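Local coordinates for protein rhamnogalacturonan endolyase YesW (Bacillus subtilis, PDB 2ZUX) that cleaves the rhamnogalacturonan backbone of plant cell-wall pectin by endo-type elimination, needing calcium or manganese for activity, at residues L8-V13 with V69-N74; V23-L28 with F37-D42; G271-D276 with L328-V333; E340-S345 with L378-V383. One frame throughout, in Å; residues are numbered along the deposited sequence.

All four contacts are buried, but they divide between two folds. Contacts 1 and 2 lie in the N-terminal beta-sheet domain, their centres about 25 and 27 Å from the centre of the chain, and meet side by side: strands 36-41 and 66-73 are sheet neighbours, and Arg10 hydrogen-bonds the carbonyl of Arg26. Contacts 3 and 4 sit deeper, in the beta-propeller, where successive blades meet; they share the blade of strands 329-331 and 340-343 and one calcium ion. Aliphatic, aromatic and guanidinium groups make contacts 1 and 2. Contact 3 is apolar packing on a backbone carbonyl, whereas contact 4 adds a weak amide-hydroxyl bond, with calcium carboxylates in both propeller pairs.

Contact 1. Residues L8-V13 with V69-N74; sequences LNRGLV and VRAVVN
In the N-terminal domain, probably a beta-sandwich as in E-set relatives, the turn carrying Arg10 and Leu12 lays both side chains against Val69 and Ala71 of strand 66-73. CD1 of Leu12 meets CG2 of Val69 at 3.8 Å, and its other methyl, CD2, lies 4.0 Å from Val69 N. The two branched side chains cross at a slant. Arg10 takes the neighbouring position: its chain folds at chi2 and chi3 (50° and 65°), which curls the guanidinium over to bring NH2 within 4.2 Å of Ala71 CB, a loose and oblique touch. The charged end is secured elsewhere, by a salt bridge from NH2 to Glu31 and a hydrogen bond from NH1 to the carbonyl of Arg26. An Asx turn shapes the loop before Leu12: Gly11 N donates to Asn9 OD1 at 2.9 Å, from above the plane of the Asn9 side-chain carbonyl, while Gly11 itself adopts a positive phi. Glu82 of strand 76-87 then accepts from the backbone N of both Arg10 and Leu12. Strand 76-87 stands between strands 66-73 and 13-17 in the sheet, and Phe37 of strand 36-41 packs on Arg10, Val69 and Ala71.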
# COMPACT_ATOMS: atom_id res chain seq x y z
N LEU A 8 11.84 -11.48 -8.28
CA LEU A 8 12.07 -10.14 -8.82
C LEU A 8 13.35 -10.11 -9.64
O LEU A 8 14.32 -10.82 -9.33
CB LEU A 8 12.13 -9.10 -7.69
CG LEU A 8 10.81 -8.86 -6.94
CD1 LEU A 8 11.01 -7.85 -5.81
CD2 LEU A 8 9.67 -8.40 -7.86
N ASN A 9 13.35 -9.30 -10.69
CA ASN A 9 14.57 -9.08 -11.45
C ASN A 9 15.47 -8.10 -10.69
O ASN A 9 15.19 -7.76 -9.54
CB ASN A 9 14.28 -8.69 -12.92
CG ASN A 9 13.78 -7.26 -13.09
OD1 ASN A 9 13.76 -6.46 -12.14
ND2 ASN A 9 13.39 -6.92 -14.32
N ARG A 10 16.55 -7.65 -11.31
CA ARG A 10 17.52 -6.83 -10.59
C ARG A 10 16.98 -5.44 -10.23
O ARG A 10 17.52 -4.77 -9.35
CB ARG A 10 18.82 -6.74 -11.41
CG ARG A 10 20.00 -6.08 -10.72
CD ARG A 10 20.26 -6.64 -9.32
NE ARG A 10 20.66 -8.04 -9.35
CZ ARG A 10 20.82 -8.81 -8.27
NH1 ARG A 10 20.59 -8.32 -7.06
NH2 ARG A 10 21.21 -10.07 -8.41
N GLY A 11 15.90 -5.03 -10.90
CA GLY A 11 15.32 -3.71 -10.67
C GLY A 11 16.28 -2.59 -11.02
O GLY A 11 16.20 -1.49 -10.48
N LEU A 12 17.21 -2.86 -11.94
CA LEU A 12 18.23 -1.90 -12.30
C LEU A 12 17.62 -0.64 -12.91
O LEU A 12 16.75 -0.73 -13.79
CB LEU A 12 19.25 -2.54 -13.27
CG LEU A 12 20.46 -1.69 -13.66
CD1 LEU A 12 21.32 -1.38 -12.46
CD2 LEU A 12 21.26 -2.44 -14.72
N VAL A 13 18.06 0.52 -12.43
CA VAL A 13 17.61 1.81 -12.94
C VAL A 13 18.82 2.74 -13.08
O VAL A 13 19.76 2.67 -12.29
CB VAL A 13 16.49 2.43 -12.03
CG1 VAL A 13 17.06 2.94 -10.71
CG2 VAL A 13 15.75 3.55 -12.75
N VAL A 69 24.27 -5.04 -14.33
CA VAL A 69 24.98 -5.38 -13.11
C VAL A 69 25.17 -6.89 -13.06
O VAL A 69 24.32 -7.64 -13.55
CB VAL A 69 24.23 -4.84 -11.86
CG1 VAL A 69 24.67 -5.55 -10.58
CG2 VAL A 69 24.45 -3.33 -11.74
N ARG A 70 26.29 -7.33 -12.51
CA ARG A 70 26.55 -8.75 -12.31
C ARG A 70 26.85 -8.97 -10.83
O ARG A 70 27.72 -8.31 -10.27
CB ARG A 70 27.73 -9.23 -13.16
CG ARG A 70 27.53 -9.03 -14.66
CD ARG A 70 28.67 -9.65 -15.47
NE ARG A 70 28.75 -9.05 -16.80
CZ ARG A 70 29.81 -9.12 -17.60
NH1 ARG A 70 30.90 -9.78 -17.23
NH2 ARG A 70 29.78 -8.53 -18.79
N ALA A 71 26.11 -9.89 -10.21
CA ALA A 71 26.39 -10.30 -8.84
C ALA A 71 27.67 -11.11 -8.80
O ALA A 71 28.01 -11.81 -9.77
CB ALA A 71 25.23 -11.10 -8.27
N VAL A 72 28.39 -11.01 -7.69
CA VAL A 72 29.57 -11.83 -7.45
C VAL A 72 29.27 -12.69 -6.23
O VAL A 72 29.12 -12.17 -5.12
CB VAL A 72 30.84 -10.99 -7.22
CG1 VAL A 72 32.06 -11.89 -6.97
CG2 VAL A 72 31.10 -10.07 -8.41
N VAL A 73 29.16 -13.99 -6.46
CA VAL A 73 28.75 -14.95 -5.43
C VAL A 73 29.85 -15.99 -5.26
O VAL A 73 30.28 -16.60 -6.24
CB VAL A 73 27.41 -15.64 -5.82
CG1 VAL A 73 26.98 -16.64 -4.75
CG2 VAL A 73 26.32 -14.61 -6.07
N ASN A 74 30.30 -16.16 -4.02
CA ASN A 74 31.39 -17.10 -3.69
C ASN A 74 32.59 -16.95 -4.63
O ASN A 74 33.20 -17.93 -5.06
CB ASN A 74 30.87 -18.55 -3.66
CG ASN A 74 31.82 -19.50 -2.95
OD1 ASN A 74 32.19 -19.29 -1.79
ND2 ASN A 74 32.21 -20.57 -3.64

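Contact 2. Residues V23-L28 with F37-D42; sequences VSWRFL and FNVYRD
In the N-terminal beta-sheet domain, probably a beta-sandwich as in E-set relatives, Trp25, just past the end of strand 20-24, packs on Phe37 and Val39 of strand 36-41. Trp25 and Phe37 form a T-shaped (edge-to-face) pair: the edge of the indole points at the phenyl face, with the planes at 72° and the centroid of the five-membered ring 4.5 Å from that of Phe37. Trp25 NE1 sits over the centre of the phenyl ring, 3.3 Å above its plane, and is 3.4 Å from Phe37 CG. The nitrogen edge of the indole is thus set into the pi face. Trp25 CG stands between its backbone N and carbonyl carbon (chi1 62°), a crowded position that swings the indole across the gap between the segments. The benzo part continues over the second strand, CZ2 lying 3.8 Å from Phe37 CB and CH2 3.6 Å from Val39 CG2. At its far end the phenyl ring approaches the backbone, Phe37 CZ being 4.2 Å from Arg26 O, a carbonyl that accepts a hydrogen bond from Arg10 NH1. Tyr56 of strand 55-58 packs on both Trp25 and Val39, and Val69 of strand 66-73 on Phe37. Strands 20-24 and 36-41 are not neighbours in the sheet; residues just past the first reach the second through side chains, with no backbone ladder between them.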
# COMPACT_ATOMS: atom_id res chain seq x y z
N VAL A 23 22.98 5.17 -10.76
CA VAL A 23 22.53 3.80 -11.00
C VAL A 23 22.18 3.16 -9.66
O VAL A 23 22.95 3.26 -8.71
CB VAL A 23 23.64 2.96 -11.72
CG1 VAL A 23 23.16 1.56 -12.04
CG2 VAL A 23 24.12 3.66 -13.00
N SER A 24 21.02 2.51 -9.57
CA SER A 24 20.70 1.74 -8.36
C SER A 24 19.95 0.47 -8.72
O SER A 24 19.38 0.34 -9.81
CB SER A 24 19.99 2.57 -7.27
OG SER A 24 18.59 2.65 -7.46
N TRP A 25 19.99 -0.49 -7.81
CA TRP A 25 19.44 -1.81 -8.07
C TRP A 25 19.10 -2.52 -6.76
O TRP A 25 19.43 -2.03 -5.67
CB TRP A 25 20.40 -2.66 -8.93
CG TRP A 25 21.75 -2.93 -8.29
CD1 TRP A 25 22.09 -4.02 -7.53
CD2 TRP A 25 22.91 -2.09 -8.34
NE1 TRP A 25 23.41 -3.92 -7.12
CE2 TRP A 25 23.93 -2.75 -7.61
CE3 TRP A 25 23.20 -0.86 -8.95
CZ2 TRP A 25 25.21 -2.20 -7.46
CZ3 TRP A 25 24.47 -0.32 -8.80
CH2 TRP A 25 25.46 -0.99 -8.05
N ARG A 26 18.43 -3.66 -6.88
CA ARG A 26 17.96 -4.40 -5.72
C ARG A 26 19.01 -5.30 -5.12
O ARG A 26 19.81 -5.92 -5.84
CB ARG A 26 16.78 -5.29 -6.11
CG ARG A 26 15.55 -4.55 -6.55
CD ARG A 26 14.57 -5.50 -7.19
NE ARG A 26 13.28 -4.87 -7.42
CZ ARG A 26 12.45 -5.16 -8.41
NH1 ARG A 26 12.77 -6.05 -9.34
NH2 ARG A 26 11.28 -4.53 -8.49
N PHE A 27 18.98 -5.38 -3.79
CA PHE A 27 19.59 -6.47 -3.05
C PHE A 27 18.42 -7.43 -2.79
O PHE A 27 17.49 -7.09 -2.06
CB PHE A 27 20.18 -5.90 -1.76
CG PHE A 27 20.91 -6.89 -0.88
CD1 PHE A 27 21.69 -7.93 -1.40
CD2 PHE A 27 20.86 -6.73 0.51
CE1 PHE A 27 22.36 -8.81 -0.54
CE2 PHE A 27 21.54 -7.59 1.37
CZ PHE A 27 22.29 -8.63 0.84
N LEU A 28 18.45 -8.59 -3.43
CA LEU A 28 17.31 -9.51 -3.42
C LEU A 28 17.29 -10.39 -2.17
O LEU A 28 18.35 -10.77 -1.67
CB LEU A 28 17.32 -10.39 -4.68
CG LEU A 28 17.16 -9.64 -6.01
CD1 LEU A 28 17.50 -10.56 -7.17
CD2 LEU A 28 15.75 -9.06 -6.18
N PHE A 37 28.75 -6.75 -6.13
CA PHE A 37 28.30 -6.42 -7.48
C PHE A 37 29.35 -5.73 -8.34
O PHE A 37 30.13 -4.91 -7.86
CB PHE A 37 27.05 -5.54 -7.43
CG PHE A 37 25.89 -6.19 -6.73
CD1 PHE A 37 25.08 -7.09 -7.41
CD2 PHE A 37 25.62 -5.92 -5.39
CE1 PHE A 37 24.01 -7.71 -6.78
CE2 PHE A 37 24.56 -6.53 -4.75
CZ PHE A 37 23.75 -7.43 -5.44
N ASN A 38 29.33 -6.07 -9.63
CA ASN A 38 30.07 -5.31 -10.63
C ASN A 38 29.10 -4.54 -11.53
O ASN A 38 28.05 -5.06 -11.92
CB ASN A 38 30.96 -6.22 -11.47
CG ASN A 38 32.17 -6.72 -10.70
OD1 ASN A 38 32.70 -6.02 -9.83
ND2 ASN A 38 32.62 -7.94 -11.01
N VAL A 39 29.47 -3.30 -11.83
CA VAL A 39 28.64 -2.41 -12.66
C VAL A 39 29.27 -2.26 -14.05
O VAL A 39 30.46 -1.95 -14.17
CB VAL A 39 28.46 -1.03 -11.99
CG1 VAL A 39 27.47 -0.17 -12.78
CG2 VAL A 39 27.99 -1.18 -10.55
N TYR A 40 28.45 -2.48 -15.08
CA TYR A 40 28.91 -2.40 -16.47
C TYR A 40 28.16 -1.35 -17.26
O TYR A 40 26.92 -1.32 -17.24
CB TYR A 40 28.75 -3.76 -17.15
CG TYR A 40 29.68 -4.83 -16.64
CD1 TYR A 40 30.82 -5.19 -17.35
CD2 TYR A 40 29.42 -5.49 -15.44
CE1 TYR A 40 31.68 -6.18 -16.88
CE2 TYR A 40 30.27 -6.47 -14.96
CZ TYR A 40 31.40 -6.81 -15.68
OH TYR A 40 32.24 -7.79 -15.21
N ARG A 41 28.90 -0.49 -17.95
CA ARG A 41 28.32 0.42 -18.92
C ARG A 41 28.63 -0.08 -20.32
O ARG A 41 29.79 -0.07 -20.75
CB ARG A 41 28.84 1.85 -18.73
CG ARG A 41 28.11 2.87 -19.60
CD ARG A 41 28.74 4.25 -19.54
NE ARG A 41 30.06 4.28 -20.16
CZ ARG A 41 31.18 4.63 -19.54
NH1 ARG A 41 31.17 5.00 -18.27
NH2 ARG A 41 32.33 4.62 -20.21
N ASP A 42 27.59 -0.54 -21.02
CA ASP A 42 27.69 -1.08 -22.38
C ASP A 42 28.77 -2.17 -22.51
O ASP A 42 29.56 -2.17 -23.45
CB ASP A 42 27.89 0.05 -23.40
CG ASP A 42 26.65 0.92 -23.54
OD1 ASP A 42 25.64 0.44 -24.09
OD2 ASP A 42 26.69 2.09 -23.10

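Contact 3. Residues G271-D276 with L328-V333; sequences GIAYLD and LSIADV. With CA (calcium ion), chain L.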
# COMPACT_ATOMS: atom_id res chain seq x y z
N GLY A 271 -7.40 -6.93 2.32
CA GLY A 271 -5.99 -7.16 2.52
C GLY A 271 -5.52 -8.50 1.99
O GLY A 271 -6.33 -9.36 1.64
N ILE A 272 -4.20 -8.63 1.93
CA ILE A 272 -3.54 -9.93 1.74
C ILE A 272 -2.86 -10.29 3.05
O ILE A 272 -2.16 -9.47 3.64
CB ILE A 272 -2.49 -9.86 0.62
CG1 ILE A 272 -3.12 -9.47 -0.74
CG2 ILE A 272 -1.71 -11.17 0.52
CD1 ILE A 272 -4.11 -10.46 -1.32
N ALA A 273 -3.08 -11.52 3.51
CA ALA A 273 -2.52 -12.00 4.78
C ALA A 273 -2.08 -13.45 4.63
O ALA A 273 -2.80 -14.26 4.07
CB ALA A 273 -3.56 -11.91 5.87
N TYR A 274 -0.90 -13.78 5.17
CA TYR A 274 -0.40 -15.16 5.14
C TYR A 274 -0.92 -15.88 6.39
O TYR A 274 -0.18 -16.11 7.35
CB TYR A 274 1.13 -15.19 5.07
CG TYR A 274 1.69 -14.82 3.71
CD1 TYR A 274 2.57 -15.69 3.05
CD2 TYR A 274 1.34 -13.63 3.07
CE1 TYR A 274 3.09 -15.37 1.80
CE2 TYR A 274 1.85 -13.30 1.82
CZ TYR A 274 2.73 -14.17 1.19
OH TYR A 274 3.24 -13.85 -0.04
N LEU A 275 -2.21 -16.24 6.34
CA LEU A 275 -2.89 -16.85 7.48
C LEU A 275 -2.33 -18.22 7.85
O LEU A 275 -2.37 -18.62 9.02
CB LEU A 275 -4.39 -16.95 7.20
CG LEU A 275 -5.09 -15.64 6.84
CD1 LEU A 275 -6.50 -15.91 6.38
CD2 LEU A 275 -5.07 -14.66 8.01
N ASP A 276 -1.79 -18.92 6.85
CA ASP A 276 -1.19 -20.23 7.09
C ASP A 276 0.33 -20.16 7.29
O ASP A 276 0.98 -21.19 7.49
CB ASP A 276 -1.59 -21.26 6.01
CG ASP A 276 -0.99 -20.97 4.64
OD1 ASP A 276 -0.03 -20.19 4.55
OD2 ASP A 276 -1.49 -21.56 3.65
N LEU A 328 -6.34 -0.66 7.62
CA LEU A 328 -5.94 -1.79 8.46
C LEU A 328 -4.46 -2.07 8.23
O LEU A 328 -3.85 -1.51 7.32
CB LEU A 328 -6.81 -3.03 8.18
CG LEU A 328 -7.04 -3.53 6.76
CD1 LEU A 328 -5.77 -4.06 6.09
CD2 LEU A 328 -8.11 -4.61 6.76
N SER A 329 -3.88 -2.93 9.06
CA SER A 329 -2.53 -3.43 8.84
C SER A 329 -2.55 -4.94 8.96
O SER A 329 -3.48 -5.52 9.53
CB SER A 329 -1.54 -2.89 9.87
OG SER A 329 -1.57 -1.47 9.96
N ILE A 330 -1.51 -5.58 8.42
CA ILE A 330 -1.37 -7.04 8.47
C ILE A 330 0.06 -7.35 8.86
O ILE A 330 1.00 -6.87 8.23
CB ILE A 330 -1.62 -7.67 7.08
CG1 ILE A 330 -2.94 -7.19 6.46
CG2 ILE A 330 -1.56 -9.20 7.18
CD1 ILE A 330 -4.16 -7.76 7.11
N ALA A 331 0.22 -8.18 9.89
CA ALA A 331 1.56 -8.52 10.37
C ALA A 331 1.49 -9.74 11.26
O ALA A 331 0.47 -9.99 11.91
CB ALA A 331 2.17 -7.36 11.15
N ASP A 332 2.59 -10.47 11.33
CA ASP A 332 2.72 -11.53 12.32
C ASP A 332 3.12 -10.85 13.63
O ASP A 332 4.28 -10.47 13.81
CB ASP A 332 3.77 -12.55 11.89
CG ASP A 332 4.03 -13.60 12.96
OD1 ASP A 332 3.20 -13.76 13.88
OD2 ASP A 332 5.08 -14.28 12.88
N VAL A 333 2.15 -10.68 14.52
CA VAL A 333 2.37 -9.94 15.76
C VAL A 333 2.71 -10.85 16.93
O VAL A 333 3.30 -10.41 17.90
CB VAL A 333 1.15 -9.05 16.14
CG1 VAL A 333 0.83 -8.05 15.03
CG2 VAL A 333 -0.08 -9.90 16.52
CA CA L . 1.11 -14.66 14.03
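The carbonyl oxygen of Ile272 lies against the branches of Ile330, whose CG2 is 3.6 Å, CG1 3.7 Å and CB 3.9 Å away. These are van der Waals contacts where two blades of the beta-propeller meet: strands 268-273 and 329-331 each begin a four-stranded antiparallel blade and run along its edge. Ile330 spreads its two branches with CG2 anti to the backbone N and CG1 anti to the carbonyl carbon, a rotation (chi1 -51°) that leaves both CG1 and CG2 facing the same oxygen. CG2 also reaches Ala273, whose CB is 3.6 Å away. Leu549 of helix 547-553 packs on both Ile272 and Ile330, extending this apolar layer. Beyond the strands the two segments diverge. The first turns at Tyr274, the centre of an inverse gamma turn, whose N donates to Asp339. The second enters a calcium loop with ligands at Asp332, Asp334, Asp336, the carbonyl of Lys338 and Glu340, the alternating spacing of a DxDxDG-type, EF-hand-like loop. Asp332 OD2 accepts from the backbone N of Gly337, within the loop, and Asp332 OD1 binds the calcium ion at 2.3 Å.

Contact 4. Residues E340-S345 with L378-V383; sequences EIIFGS and LEVFQV. With CA (calcium ion), chain K; CA (calcium ion), chain L; CA (calcium ion), chain J.
With CG swung opposite the backbone N (chi1 -172°) and the chain extended beyond it, Gln382 reaches from strand 379-383 to the turn at Gly344 and Ser345, while Ser345 OG, set anti to its own carbonyl carbon (chi1 -66°), is presented to the amide. The contact joins successive blades of the beta-propeller, each segment lying on the second strand of its four-stranded antiparallel blade. Gln382 NE2 donates to Ser345 OG at 3.0 Å, but the bond is weak, bent to 130° at the hydrogen. Further partners are Asn325 for the glutamine and the carbonyl of Gly361 for the serine hydroxyl. The amide is pressed close to the peptide as well, NE2 lying 3.2 Å from Gly344 C, where a positive phi turns the backbone out of strand 340-343. Nearer the starts of the two strands, Ile342 and Val380 reach toward each other tip to tip, Ile342 CG2 being 4.0 Å from Val380 CG2. At the strand starts themselves, two bent glutamates turn to metal. Glu379 chelates a calcium ion unevenly, OE2 at 2.4 Å and OE1 at 2.8 Å, in a site completed by a water, Asp370 and the carbonyls of Asp372, Arg375 and Gly377. Glu340 also chelates one calcium ion through both oxygens, and its OE2 bridges two, 2.3 Å from the chelated ion and 2.4 Å from the ion also held by Asp349 and His350.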
# COMPACT_ATOMS: atom_id res chain seq x y z
N GLU A 340 -1.62 -11.86 11.47
CA GLU A 340 -2.80 -11.35 12.13
C GLU A 340 -3.22 -10.05 11.45
O GLU A 340 -2.47 -9.47 10.64
CB GLU A 340 -2.50 -11.14 13.61
CG GLU A 340 -2.42 -12.45 14.42
CD GLU A 340 -1.10 -13.21 14.21
OE1 GLU A 340 -0.02 -12.59 14.20
OE2 GLU A 340 -1.15 -14.47 14.05
N ILE A 341 -4.42 -9.59 11.78
CA ILE A 341 -5.00 -8.40 11.17
C ILE A 341 -5.19 -7.33 12.25
O ILE A 341 -5.86 -7.58 13.25
CB ILE A 341 -6.37 -8.72 10.52
CG1 ILE A 341 -6.22 -9.82 9.45
CG2 ILE A 341 -6.99 -7.46 9.92
CD1 ILE A 341 -7.48 -10.63 9.21
N ILE A 342 -4.58 -6.17 12.04
CA ILE A 342 -4.76 -5.03 12.92
C ILE A 342 -5.88 -4.19 12.33
O ILE A 342 -5.70 -3.51 11.31
CB ILE A 342 -3.46 -4.20 13.09
CG1 ILE A 342 -2.30 -5.06 13.64
CG2 ILE A 342 -3.69 -2.99 14.00
CD1 ILE A 342 -2.61 -5.77 14.95
N PHE A 343 -7.05 -4.27 12.93
CA PHE A 343 -8.26 -3.67 12.40
C PHE A 343 -8.62 -2.48 13.29
O PHE A 343 -9.53 -2.54 14.12
CB PHE A 343 -9.38 -4.72 12.39
CG PHE A 343 -10.57 -4.36 11.54
CD1 PHE A 343 -10.58 -4.63 10.17
CD2 PHE A 343 -11.69 -3.76 12.11
CE1 PHE A 343 -11.69 -4.30 9.38
CE2 PHE A 343 -12.79 -3.44 11.32
CZ PHE A 343 -12.79 -3.70 9.96
N GLY A 344 -7.88 -1.38 13.13
CA GLY A 344 -8.08 -0.21 13.97
C GLY A 344 -7.76 -0.53 15.41
O GLY A 344 -6.62 -0.88 15.73
N SER A 345 -8.76 -0.41 16.28
CA SER A 345 -8.59 -0.62 17.72
C SER A 345 -8.71 -2.08 18.14
O SER A 345 -8.58 -2.40 19.32
CB SER A 345 -9.60 0.23 18.48
OG SER A 345 -9.32 1.60 18.29
N LEU A 378 5.90 -6.10 17.88
CA LEU A 378 5.51 -4.93 17.11
C LEU A 378 4.62 -4.04 17.95
O LEU A 378 4.11 -4.44 19.00
CB LEU A 378 4.79 -5.35 15.83
CG LEU A 378 5.59 -6.23 14.88
CD1 LEU A 378 4.75 -6.65 13.69
CD2 LEU A 378 6.87 -5.54 14.42
N GLU A 379 4.48 -2.80 17.49
CA GLU A 379 3.68 -1.80 18.18
C GLU A 379 2.72 -1.18 17.16
O GLU A 379 3.00 -1.17 15.96
CB GLU A 379 4.56 -0.73 18.83
CG GLU A 379 5.41 -1.22 20.02
CD GLU A 379 6.68 -1.96 19.62
OE1 GLU A 379 7.28 -1.63 18.57
OE2 GLU A 379 7.12 -2.86 20.37
N VAL A 380 1.60 -0.69 17.66
CA VAL A 380 0.60 -0.03 16.82
C VAL A 380 0.35 1.37 17.36
O VAL A 380 -0.01 1.53 18.53
CB VAL A 380 -0.74 -0.79 16.77
CG1 VAL A 380 -1.75 -0.05 15.91
CG2 VAL A 380 -0.54 -2.21 16.27
N PHE A 381 0.57 2.37 16.50
CA PHE A 381 0.21 3.74 16.82
C PHE A 381 -1.05 4.08 16.04
O PHE A 381 -1.13 3.84 14.83
CB PHE A 381 1.33 4.71 16.45
CG PHE A 381 0.99 6.14 16.74
CD1 PHE A 381 0.78 6.57 18.05
CD2 PHE A 381 0.91 7.08 15.72
CE1 PHE A 381 0.44 7.89 18.33
CE2 PHE A 381 0.59 8.41 15.99
CZ PHE A 381 0.36 8.82 17.31
N GLN A 382 -2.02 4.64 16.74
CA GLN A 382 -3.34 4.88 16.18
C GLN A 382 -3.90 6.18 16.72
O GLN A 382 -3.60 6.56 17.85
CB GLN A 382 -4.28 3.74 16.57
CG GLN A 382 -5.64 3.76 15.89
CD GLN A 382 -6.58 2.69 16.42
OE1 GLN A 382 -6.20 1.90 17.30
NE2 GLN A 382 -7.80 2.64 15.89
N VAL A 383 -4.69 6.86 15.89
CA VAL A 383 -5.45 8.02 16.34
C VAL A 383 -6.94 7.69 16.33
O VAL A 383 -7.38 6.71 15.70
CB VAL A 383 -5.13 9.29 15.51
CG1 VAL A 383 -3.68 9.70 15.71
CG2 VAL A 383 -5.46 9.08 14.02
CA CA K . -1.76 -16.25 15.47
CA CA L . 1.11 -14.66 14.03
CA CA J . 9.20 -3.46 19.28
O HOH W 1 11.16 -4.80 18.74